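PDB 7CTP: protein Niban 2 from Homo sapiens, which may suppress apoptosis and promote melanoma cell invasion, this chain being the portion that contains its PH domain. Local coordinates for residues A[54-59]-A[480-485]; A[389-394]-A[442-447]; A[449-454]-A[469-474]; A[357-362]-A[401-406]. All coordinates share one frame; numbering follows the deposited sequence.

Interaction 1: residues A[54-59]-A[480-485]; sequences QAQLLW and DYDSSS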
# COMPACT_ATOMS: atom_id res chain seq x y z
N GLN A 54 16.11 10.66 13.44
CA GLN A 54 16.02 9.37 14.10
C GLN A 54 14.78 9.32 14.98
O GLN A 54 14.40 10.32 15.60
CB GLN A 54 17.27 9.09 14.93
CG GLN A 54 17.31 7.69 15.54
CD GLN A 54 18.71 7.12 15.63
OE1 GLN A 54 19.24 6.57 14.66
NE2 GLN A 54 19.31 7.22 16.81
N ALA A 55 14.14 8.16 15.01
CA ALA A 55 12.97 7.98 15.86
C ALA A 55 13.40 7.82 17.32
O ALA A 55 14.56 7.54 17.63
CB ALA A 55 12.17 6.76 15.41
N GLN A 56 12.43 8.02 18.21
CA GLN A 56 12.67 7.80 19.63
C GLN A 56 12.50 6.34 20.00
O GLN A 56 13.27 5.80 20.81
CB GLN A 56 11.74 8.68 20.47
CG GLN A 56 11.83 10.14 20.15
CD GLN A 56 12.63 10.91 21.17
OE1 GLN A 56 13.56 10.38 21.77
NE2 GLN A 56 12.27 12.17 21.38
N LEU A 57 11.51 5.68 19.42
CA LEU A 57 11.36 4.25 19.62
C LEU A 57 12.43 3.50 18.84
O LEU A 57 12.95 3.99 17.83
CB LEU A 57 9.97 3.77 19.20
CG LEU A 57 8.78 4.21 20.06
CD1 LEU A 57 7.45 3.85 19.40
CD2 LEU A 57 8.87 3.57 21.43
N LEU A 58 12.77 2.32 19.32
CA LEU A 58 13.65 1.43 18.58
C LEU A 58 12.83 0.66 17.55
O LEU A 58 11.62 0.47 17.70
CB LEU A 58 14.36 0.46 19.52
CG LEU A 58 15.13 1.12 20.65
CD1 LEU A 58 15.81 0.06 21.49
CD2 LEU A 58 16.14 2.11 20.10
N TRP A 59 13.50 0.23 16.49
CA TRP A 59 12.89 -0.56 15.43
C TRP A 59 13.50 -1.96 15.43
O TRP A 59 14.73 -2.10 15.51
CB TRP A 59 13.07 0.10 14.06
CG TRP A 59 12.54 1.52 13.95
CD1 TRP A 59 11.79 2.20 14.87
CD2 TRP A 59 12.71 2.42 12.84
NE1 TRP A 59 11.49 3.46 14.41
CE2 TRP A 59 12.04 3.62 13.17
CE3 TRP A 59 13.37 2.33 11.61
CZ2 TRP A 59 12.01 4.72 12.31
CZ3 TRP A 59 13.34 3.43 10.76
CH2 TRP A 59 12.67 4.61 11.11
N ASP A 480 4.61 8.68 22.32
CA ASP A 480 3.85 9.90 22.07
C ASP A 480 4.62 10.84 21.16
O ASP A 480 4.02 11.52 20.31
CB ASP A 480 3.52 10.59 23.40
CG ASP A 480 2.51 9.81 24.21
OD1 ASP A 480 1.78 8.98 23.63
OD2 ASP A 480 2.47 10.02 25.45
N TYR A 481 5.94 10.91 21.32
CA TYR A 481 6.75 11.72 20.42
C TYR A 481 6.71 11.18 19.00
O TYR A 481 6.46 11.93 18.05
CB TYR A 481 8.19 11.78 20.94
CG TYR A 481 9.09 12.75 20.19
CD1 TYR A 481 9.69 12.40 18.98
CD2 TYR A 481 9.36 14.01 20.71
CE1 TYR A 481 10.52 13.28 18.31
CE2 TYR A 481 10.19 14.90 20.04
CZ TYR A 481 10.77 14.52 18.85
OH TYR A 481 11.60 15.40 18.17
N ASP A 482 6.94 9.88 18.83
CA ASP A 482 7.00 9.29 17.50
C ASP A 482 5.64 9.34 16.81
O ASP A 482 5.56 9.54 15.60
CB ASP A 482 7.49 7.86 17.57
CG ASP A 482 8.99 7.76 17.69
OD1 ASP A 482 9.66 8.82 17.71
OD2 ASP A 482 9.48 6.62 17.75
N SER A 483 4.57 9.14 17.58
CA SER A 483 3.22 9.19 17.02
C SER A 483 2.95 10.55 16.38
O SER A 483 2.37 10.63 15.29
CB SER A 483 2.19 8.88 18.11
OG SER A 483 0.89 9.32 17.73
N SER A 484 3.35 11.62 17.05
CA SER A 484 3.15 12.96 16.50
C SER A 484 4.03 13.19 15.27
O SER A 484 3.58 13.79 14.29
CB SER A 484 3.44 14.01 17.57
OG SER A 484 3.63 15.28 16.97
N SER A 485 5.27 12.70 15.30
CA SER A 485 6.14 12.79 14.14
C SER A 485 5.54 12.05 12.95
O SER A 485 5.45 12.59 11.84
CB SER A 485 7.52 12.22 14.46
OG SER A 485 8.19 13.03 15.42
O HOH W 1 8.87 4.93 15.85
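The carboxylate of Asp482 takes two successive backbone N-H groups of the loop 54-59, a two-pronged grip that fastens the loop leading from helix 10-48 to the first PH-domain strand, 70-77, onto the long helix 464-511. Gln56 N donates to Asp482 OD1 at 2.9 Å in a nearly straight bond (167°), using the syn lone pair of that oxygen. Leu57 N donates to Asp482 OD2 at 2.8 Å, also on the syn side but 33° out of the carboxylate plane. With both oxygens occupied, rotation of the carboxylate about its last torsion should be restricted. Water 1 donates to Asp482 OD2 at 2.6 Å and accepts a weak bond from Trp59 NE1, a weak water bridge from the end of segment 54-59 to the same oxygen. Apolar carbon lies around this polar centre: Ala55 CB is 3.6 Å from Asp482 OD2, and Leu57 CB comes to 3.2 Å from the same atom. Leu57 also reaches Val475 and Tyr479 of the same helix and Thr446 of helix 422-455. Farther out, Gln56 bends at chi2 (-102°) and crosses Tyr481 at about a right angle. Its CG lies 3.3 Å from Tyr481 CD1, and its amide plane stands nearly perpendicular to the ring, with Gln56 NE2 3.3 Å above the plane, over the ring centre.

Interaction 2: residues A[389-394]-A[442-447]; sequences EKLSRL and NAVYTF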
# COMPACT_ATOMS: atom_id res chain seq x y z
N GLU A 389 7.32 -13.21 25.08
CA GLU A 389 7.15 -13.81 23.76
C GLU A 389 5.78 -13.48 23.18
O GLU A 389 5.65 -13.20 21.98
CB GLU A 389 7.36 -15.32 23.84
CG GLU A 389 7.61 -15.98 22.51
CD GLU A 389 6.33 -16.25 21.75
OE1 GLU A 389 5.26 -16.34 22.39
OE2 GLU A 389 6.41 -16.37 20.51
N LYS A 390 4.74 -13.49 24.03
CA LYS A 390 3.40 -13.13 23.57
C LYS A 390 3.30 -11.64 23.28
O LYS A 390 2.70 -11.23 22.28
CB LYS A 390 2.36 -13.56 24.60
CG LYS A 390 1.86 -14.99 24.40
CD LYS A 390 1.17 -15.54 25.65
CE LYS A 390 -0.34 -15.32 25.63
NZ LYS A 390 -0.73 -13.88 25.53
N LEU A 391 3.90 -10.81 24.14
CA LEU A 391 3.86 -9.37 23.92
C LEU A 391 4.62 -8.99 22.65
O LEU A 391 4.23 -8.04 21.95
CB LEU A 391 4.44 -8.62 25.12
CG LEU A 391 4.33 -7.09 25.03
CD1 LEU A 391 2.89 -6.65 25.29
CD2 LEU A 391 5.29 -6.39 25.99
N SER A 392 5.70 -9.71 22.35
CA SER A 392 6.55 -9.39 21.20
C SER A 392 5.77 -9.44 19.89
O SER A 392 6.18 -8.80 18.91
CB SER A 392 7.74 -10.35 21.12
OG SER A 392 7.36 -11.64 20.67
N ARG A 393 4.66 -10.17 19.86
CA ARG A 393 3.87 -10.38 18.65
C ARG A 393 2.61 -9.53 18.59
O ARG A 393 1.79 -9.73 17.69
CB ARG A 393 3.49 -11.86 18.53
CG ARG A 393 4.66 -12.78 18.66
CD ARG A 393 4.34 -14.18 18.21
NE ARG A 393 5.58 -14.87 17.88
CZ ARG A 393 6.02 -15.05 16.65
NH1 ARG A 393 5.32 -14.62 15.61
NH2 ARG A 393 7.17 -15.68 16.45
N LEU A 394 2.45 -8.60 19.53
CA LEU A 394 1.20 -7.86 19.67
C LEU A 394 0.81 -7.14 18.37
O LEU A 394 -0.37 -7.12 17.99
CB LEU A 394 1.31 -6.85 20.81
CG LEU A 394 0.14 -5.91 21.06
CD1 LEU A 394 -1.15 -6.70 21.28
CD2 LEU A 394 0.43 -5.03 22.26
N ASN A 442 7.11 -1.19 17.07
CA ASN A 442 8.22 -0.44 17.66
C ASN A 442 8.05 -0.31 19.17
O ASN A 442 9.02 -0.39 19.92
CB ASN A 442 8.35 0.94 17.02
CG ASN A 442 8.73 0.87 15.54
OD1 ASN A 442 9.07 -0.20 15.02
ND2 ASN A 442 8.67 2.00 14.86
N ALA A 443 6.81 -0.13 19.63
CA ALA A 443 6.58 0.03 21.06
C ALA A 443 6.92 -1.25 21.82
O ALA A 443 7.58 -1.20 22.87
CB ALA A 443 5.13 0.45 21.33
N VAL A 444 6.47 -2.40 21.32
CA VAL A 444 6.74 -3.64 22.04
C VAL A 444 8.21 -4.04 21.90
O VAL A 444 8.80 -4.56 22.85
CB VAL A 444 5.80 -4.77 21.58
CG1 VAL A 444 4.35 -4.38 21.88
CG2 VAL A 444 6.00 -5.09 20.12
N TYR A 445 8.83 -3.78 20.74
CA TYR A 445 10.26 -4.06 20.61
C TYR A 445 11.07 -3.20 21.57
O TYR A 445 11.98 -3.70 22.25
CB TYR A 445 10.72 -3.82 19.17
CG TYR A 445 12.22 -4.02 19.00
CD1 TYR A 445 12.78 -5.30 19.04
CD2 TYR A 445 13.07 -2.94 18.81
CE1 TYR A 445 14.14 -5.49 18.90
CE2 TYR A 445 14.44 -3.12 18.67
CZ TYR A 445 14.96 -4.40 18.71
OH TYR A 445 16.32 -4.60 18.56
N THR A 446 10.76 -1.91 21.62
CA THR A 446 11.43 -1.01 22.55
C THR A 446 11.22 -1.45 23.99
O THR A 446 12.17 -1.49 24.79
CB THR A 446 10.93 0.42 22.35
OG1 THR A 446 11.18 0.83 21.00
CG2 THR A 446 11.65 1.36 23.31
N PHE A 447 9.98 -1.80 24.34
CA PHE A 447 9.69 -2.24 25.70
C PHE A 447 10.52 -3.46 26.07
O PHE A 447 11.11 -3.52 27.15
CB PHE A 447 8.20 -2.56 25.88
CG PHE A 447 7.83 -2.94 27.29
CD1 PHE A 447 7.70 -1.96 28.27
CD2 PHE A 447 7.66 -4.27 27.65
CE1 PHE A 447 7.39 -2.31 29.58
CE2 PHE A 447 7.34 -4.62 28.95
CZ PHE A 447 7.20 -3.64 29.92
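Val444 meets the turn 391-394 with every atom of its side chain. Its CB rests 3.6 Å from Leu391 O, a carbonyl that also accepts the backbone N-H of Leu394 and so closes a type I beta turn. From CB, the branch CG1 runs anti to the carbonyl carbon (chi1 -62°) and meets two leucines: Leu391 CG lies 4.2 Å from Val444 CG1, and Leu394 CD2, whose side chain crosses the valine at about a right angle, lies 4.0 Å from it. The other branch, CG2, heads for the backbone of the turn, 3.9 Å from Ser392 O. One valine thus faces carbonyls and methyl groups together. One helical turn along, Phe447 extends the apolar surface: Leu391 CD2 approaches its CD2 at 3.6 Å, again with the two side chains nearly perpendicular. Leu391 and Leu394 also touch Glu367 of helix 342-378, while Phe447 reaches Val368 there. Within segment 389-394, Ser392 OG donates to Glu389 O at 2.7 Å, and Arg393 NE forms a salt bridge with Glu389 OE2, which it meets from above the carboxylate plane. No hydrogen bond joins the two segments, and all five touching residues are buried. The arrangement is a helical-bundle core in which a type I turn at Leu391-Leu394, together with the short helix 384-391, is packed around Val444 of a long helix.

Interaction 3: residues A[449-454]-A[469-474]; sequences TLLHQE and QRVLER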
# COMPACT_ATOMS: atom_id res chain seq x y z
N THR A 449 13.38 -4.54 24.70
CA THR A 449 14.81 -4.22 24.76
C THR A 449 15.15 -3.44 26.03
O THR A 449 16.14 -3.75 26.71
CB THR A 449 15.21 -3.43 23.52
OG1 THR A 449 14.76 -4.13 22.35
CG2 THR A 449 16.72 -3.28 23.45
N LEU A 450 14.33 -2.44 26.37
CA LEU A 450 14.63 -1.62 27.53
C LEU A 450 14.39 -2.38 28.83
O LEU A 450 15.11 -2.19 29.81
CB LEU A 450 13.80 -0.34 27.49
CG LEU A 450 14.13 0.64 26.37
CD1 LEU A 450 13.57 2.02 26.69
CD2 LEU A 450 15.64 0.70 26.13
N LEU A 451 13.38 -3.27 28.86
CA LEU A 451 13.15 -4.05 30.06
C LEU A 451 14.30 -5.01 30.32
O LEU A 451 14.75 -5.16 31.47
CB LEU A 451 11.83 -4.82 29.96
CG LEU A 451 11.38 -5.60 31.20
CD1 LEU A 451 11.21 -4.68 32.40
CD2 LEU A 451 10.08 -6.35 30.93
N HIS A 452 14.81 -5.66 29.27
CA HIS A 452 15.96 -6.55 29.45
C HIS A 452 17.16 -5.78 30.00
O HIS A 452 17.85 -6.27 30.90
CB HIS A 452 16.29 -7.23 28.12
CG HIS A 452 17.39 -8.25 28.20
ND1 HIS A 452 18.67 -8.01 27.75
CD2 HIS A 452 17.39 -9.51 28.68
CE1 HIS A 452 19.41 -9.08 27.94
NE2 HIS A 452 18.66 -10.01 28.51
N GLN A 453 17.40 -4.57 29.49
CA GLN A 453 18.44 -3.71 30.03
C GLN A 453 18.21 -3.44 31.51
O GLN A 453 19.12 -3.60 32.34
CB GLN A 453 18.48 -2.38 29.28
CG GLN A 453 18.87 -2.44 27.82
CD GLN A 453 18.83 -1.08 27.17
OE1 GLN A 453 18.51 -0.08 27.83
NE2 GLN A 453 19.15 -1.02 25.88
N GLU A 454 17.00 -3.01 31.86
CA GLU A 454 16.68 -2.67 33.24
C GLU A 454 16.87 -3.87 34.16
O GLU A 454 17.32 -3.72 35.30
CB GLU A 454 15.25 -2.15 33.33
CG GLU A 454 14.87 -1.58 34.68
CD GLU A 454 15.35 -0.16 34.86
OE1 GLU A 454 14.97 0.46 35.88
OE2 GLU A 454 16.11 0.34 34.00
N GLN A 469 6.76 -0.83 35.34
CA GLN A 469 5.97 0.38 35.16
C GLN A 469 6.84 1.58 34.80
O GLN A 469 6.37 2.49 34.11
CB GLN A 469 5.13 0.67 36.41
CG GLN A 469 3.84 -0.16 36.48
CD GLN A 469 3.05 0.04 37.77
OE1 GLN A 469 2.11 -0.71 38.06
NE2 GLN A 469 3.41 1.06 38.54
N ARG A 470 8.10 1.60 35.23
CA ARG A 470 8.98 2.71 34.85
C ARG A 470 9.45 2.57 33.41
O ARG A 470 9.55 3.57 32.69
CB ARG A 470 10.19 2.80 35.78
CG ARG A 470 10.05 3.85 36.87
CD ARG A 470 11.08 3.62 37.97
NE ARG A 470 12.45 3.51 37.46
CZ ARG A 470 13.18 2.40 37.50
NH1 ARG A 470 14.42 2.40 37.02
NH2 ARG A 470 12.67 1.28 38.00
N VAL A 471 9.77 1.35 32.98
CA VAL A 471 10.10 1.12 31.58
C VAL A 471 8.90 1.44 30.70
O VAL A 471 9.04 2.04 29.62
CB VAL A 471 10.57 -0.33 31.38
CG1 VAL A 471 10.65 -0.68 29.90
CG2 VAL A 471 11.93 -0.54 32.06
N LEU A 472 7.70 1.06 31.15
CA LEU A 472 6.48 1.35 30.40
C LEU A 472 6.29 2.86 30.25
O LEU A 472 5.99 3.35 29.16
CB LEU A 472 5.27 0.71 31.08
CG LEU A 472 3.88 1.10 30.59
CD1 LEU A 472 3.67 0.65 29.14
CD2 LEU A 472 2.79 0.52 31.48
N GLU A 473 6.48 3.60 31.34
CA GLU A 473 6.31 5.05 31.27
C GLU A 473 7.34 5.68 30.32
O GLU A 473 7.03 6.66 29.63
CB GLU A 473 6.41 5.66 32.67
CG GLU A 473 5.65 6.97 32.85
CD GLU A 473 4.16 6.87 32.56
OE1 GLU A 473 3.53 5.86 32.95
OE2 GLU A 473 3.62 7.80 31.93
N ARG A 474 8.55 5.13 30.27
CA ARG A 474 9.56 5.63 29.33
C ARG A 474 9.16 5.34 27.89
O ARG A 474 9.38 6.18 27.01
CB ARG A 474 10.92 5.00 29.62
CG ARG A 474 11.72 5.69 30.71
CD ARG A 474 13.00 4.92 31.01
NE ARG A 474 13.97 5.00 29.92
CZ ARG A 474 14.86 4.05 29.65
NH1 ARG A 474 14.91 2.95 30.39
NH2 ARG A 474 15.71 4.20 28.64
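An antiparallel helical hairpin is formed by helices 422-455 and 464-511, and residues 449-454 and 469-474 face each other near its connection. The axes of the two segments approach to 9.7 Å at 142° between their N-to-C directions. Val471 sits in the middle of the interface. Its CG1 meets Leu450 CB at 4.0 Å, while its CG2 lies 3.9 Å from Glu454 CB and also faces Leu451 CD1. The two methyls diverge, CG1 anti to the backbone N (chi1 168°) and CG2 anti to the carbonyl carbon, which is how one residue serves three neighbours on the opposite helix. An alanine here would probably open a gap between the helices, leaving Leu450, Leu451 and the aliphatic base of Glu454 without the two methyls that they pack against. The Glu454 chain runs alongside Val471 in the opposite sense, and the carboxylate goes on to Arg470. There Glu454 OE1 lies at the edge of the guanidinium and forms a salt bridge with NH1; the modelled separation is too short to be taken literally, so the pairing is surer than its exact geometry. Glu454 OE2 also has a long, weak ion pair with Lys457. Arg474 closes the interface beyond Leu450: bent at chi3, it lays its guanidinium beneath a methyl, with Leu450 CD1 3.6 Å above the plane and displaced toward the rim, nearest to Arg474 NH2.

Interaction 4: residues A[357-362]-A[401-406]; sequences FTEVRD and MQSCYE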
# COMPACT_ATOMS: atom_id res chain seq x y z
N PHE A 357 -4.14 5.94 16.47
CA PHE A 357 -2.85 5.94 17.16
C PHE A 357 -3.04 5.93 18.67
O PHE A 357 -2.29 5.27 19.40
CB PHE A 357 -2.01 7.14 16.72
CG PHE A 357 -1.24 6.92 15.43
CD1 PHE A 357 -1.90 6.88 14.21
CD2 PHE A 357 0.13 6.76 15.45
CE1 PHE A 357 -1.21 6.68 13.04
CE2 PHE A 357 0.84 6.56 14.27
CZ PHE A 357 0.17 6.52 13.06
N THR A 358 -4.06 6.64 19.16
CA THR A 358 -4.38 6.59 20.58
C THR A 358 -4.84 5.20 21.00
O THR A 358 -4.47 4.71 22.08
CB THR A 358 -5.42 7.65 20.92
OG1 THR A 358 -4.86 8.95 20.71
CG2 THR A 358 -5.87 7.52 22.37
N GLU A 359 -5.63 4.53 20.16
CA GLU A 359 -6.06 3.17 20.47
C GLU A 359 -4.88 2.21 20.52
O GLU A 359 -4.83 1.32 21.38
CB GLU A 359 -7.11 2.70 19.46
CG GLU A 359 -7.67 1.29 19.72
CD GLU A 359 -8.60 1.21 20.94
OE1 GLU A 359 -8.97 0.08 21.31
OE2 GLU A 359 -8.96 2.26 21.51
N VAL A 360 -3.90 2.37 19.62
CA VAL A 360 -2.68 1.57 19.70
C VAL A 360 -2.02 1.76 21.06
O VAL A 360 -1.60 0.79 21.71
CB VAL A 360 -1.71 1.95 18.56
CG1 VAL A 360 -0.33 1.33 18.83
CG2 VAL A 360 -2.28 1.48 17.23
N ARG A 361 -1.92 3.01 21.51
CA ARG A 361 -1.34 3.31 22.81
C ARG A 361 -2.12 2.61 23.93
O ARG A 361 -1.53 2.00 24.83
CB ARG A 361 -1.34 4.83 23.02
CG ARG A 361 -0.49 5.35 24.19
CD ARG A 361 -0.90 6.78 24.52
NE ARG A 361 0.11 7.51 25.30
CZ ARG A 361 0.18 7.50 26.62
NH1 ARG A 361 -0.70 6.80 27.33
NH2 ARG A 361 1.12 8.21 27.25
N ASP A 362 -3.45 2.67 23.86
CA ASP A 362 -4.26 2.07 24.91
C ASP A 362 -4.13 0.55 24.92
O ASP A 362 -4.07 -0.07 25.98
CB ASP A 362 -5.72 2.49 24.73
CG ASP A 362 -5.93 3.98 24.93
OD1 ASP A 362 -4.98 4.66 25.37
OD2 ASP A 362 -7.05 4.47 24.63
N MET A 401 -5.29 -6.11 17.53
CA MET A 401 -5.08 -4.91 16.73
C MET A 401 -6.35 -4.40 16.06
O MET A 401 -6.35 -3.27 15.56
CB MET A 401 -4.02 -5.17 15.65
CG MET A 401 -2.60 -5.31 16.22
SD MET A 401 -1.98 -3.77 16.92
CE MET A 401 -2.08 -2.66 15.52
N GLN A 402 -7.42 -5.19 16.04
CA GLN A 402 -8.58 -4.84 15.21
C GLN A 402 -9.24 -3.55 15.68
O GLN A 402 -9.73 -2.77 14.86
CB GLN A 402 -9.58 -5.98 15.18
CG GLN A 402 -9.07 -7.23 14.48
CD GLN A 402 -8.40 -6.92 13.15
OE1 GLN A 402 -8.78 -6.00 12.43
NE2 GLN A 402 -7.38 -7.71 12.81
N SER A 403 -9.29 -3.32 17.00
CA SER A 403 -9.93 -2.11 17.50
C SER A 403 -9.15 -0.86 17.08
O SER A 403 -9.74 0.22 16.96
CB SER A 403 -10.07 -2.17 19.02
OG SER A 403 -8.81 -2.07 19.66
N CYS A 404 -7.84 -0.99 16.84
CA CYS A 404 -7.07 0.13 16.31
C CYS A 404 -7.40 0.38 14.85
O CYS A 404 -7.68 1.51 14.44
CB CYS A 404 -5.57 -0.12 16.47
SG CYS A 404 -5.06 -0.75 18.09
N TYR A 405 -7.35 -0.68 14.04
CA TYR A 405 -7.60 -0.56 12.61
C TYR A 405 -9.01 -0.03 12.35
O TYR A 405 -9.22 0.78 11.44
CB TYR A 405 -7.39 -1.92 11.93
CG TYR A 405 -5.96 -2.47 11.98
CD1 TYR A 405 -4.86 -1.64 11.93
CD2 TYR A 405 -5.73 -3.85 12.08
CE1 TYR A 405 -3.54 -2.15 11.97
CE2 TYR A 405 -4.43 -4.37 12.11
CZ TYR A 405 -3.35 -3.51 12.06
OH TYR A 405 -2.06 -4.00 12.09
N GLU A 406 -9.97 -0.46 13.18
CA GLU A 406 -11.37 -0.06 13.01
C GLU A 406 -11.56 1.45 13.08
O GLU A 406 -12.52 1.98 12.52
CB GLU A 406 -12.23 -0.74 14.08
CG GLU A 406 -13.76 -0.58 13.88
CD GLU A 406 -14.33 0.66 14.56
OE1 GLU A 406 -13.64 1.29 15.40
OE2 GLU A 406 -15.50 1.01 14.26
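Glu359 lays its CG against Cys404, 3.7 Å from both the CA and the SG of that residue. Its CG is anti to the backbone N (chi1 -178°), and the chain then bends at chi2 (72°), which brings CD, and with it the carboxylate, to the side of Ser403. Ser403 OG donates to Glu359 OE1 at 2.7 Å, meeting the oxygen on its anti side and only 16° out of the carboxylate plane. Beside this polar pair, Val360 CG2 packs on the cysteine, 3.7 Å from Cys404 SG and equally near its CB, with Met401 CE looser at 4.5 Å. Val360 and Met401 both touch Met440 of helix 422-455, so a third helix borders the apolar side. An alanine in place of Glu359 would probably leave the Ser403 hydroxyl without this acceptor and open a gap beside Cys404 where CG had packed. The contact therefore joins helix 342-378 to the short helix 402-405 by two unlike means, a hydroxyl-to-carboxylate bond next to a thiol-and-methyl patch; the donated proton would favour a charged glutamate.

From the N terminus, the loop 54-59 opens interaction 1, which closes only at 480-485; the PH domain and the other three contacts all lie between. Segment 357-362 on helix 342-378 opens interaction 4, and 389-394 opens interaction 2 before interaction 4 closes at 401-406, so these two cross. Interaction 2 closes at 442-447, after which interaction 3 follows in series, closing a short loop of the chain within the helical hairpin. Physical touches match this weave: Leu58 N probably bonds Thr446 OG1, Phe447 packs on Val471, and Asp480 forms a salt bridge with Arg361. Together they bind helices 342-378, 422-455 and 464-511, with short helices 384-391 and 402-405, to the loop that leads into the PH domain.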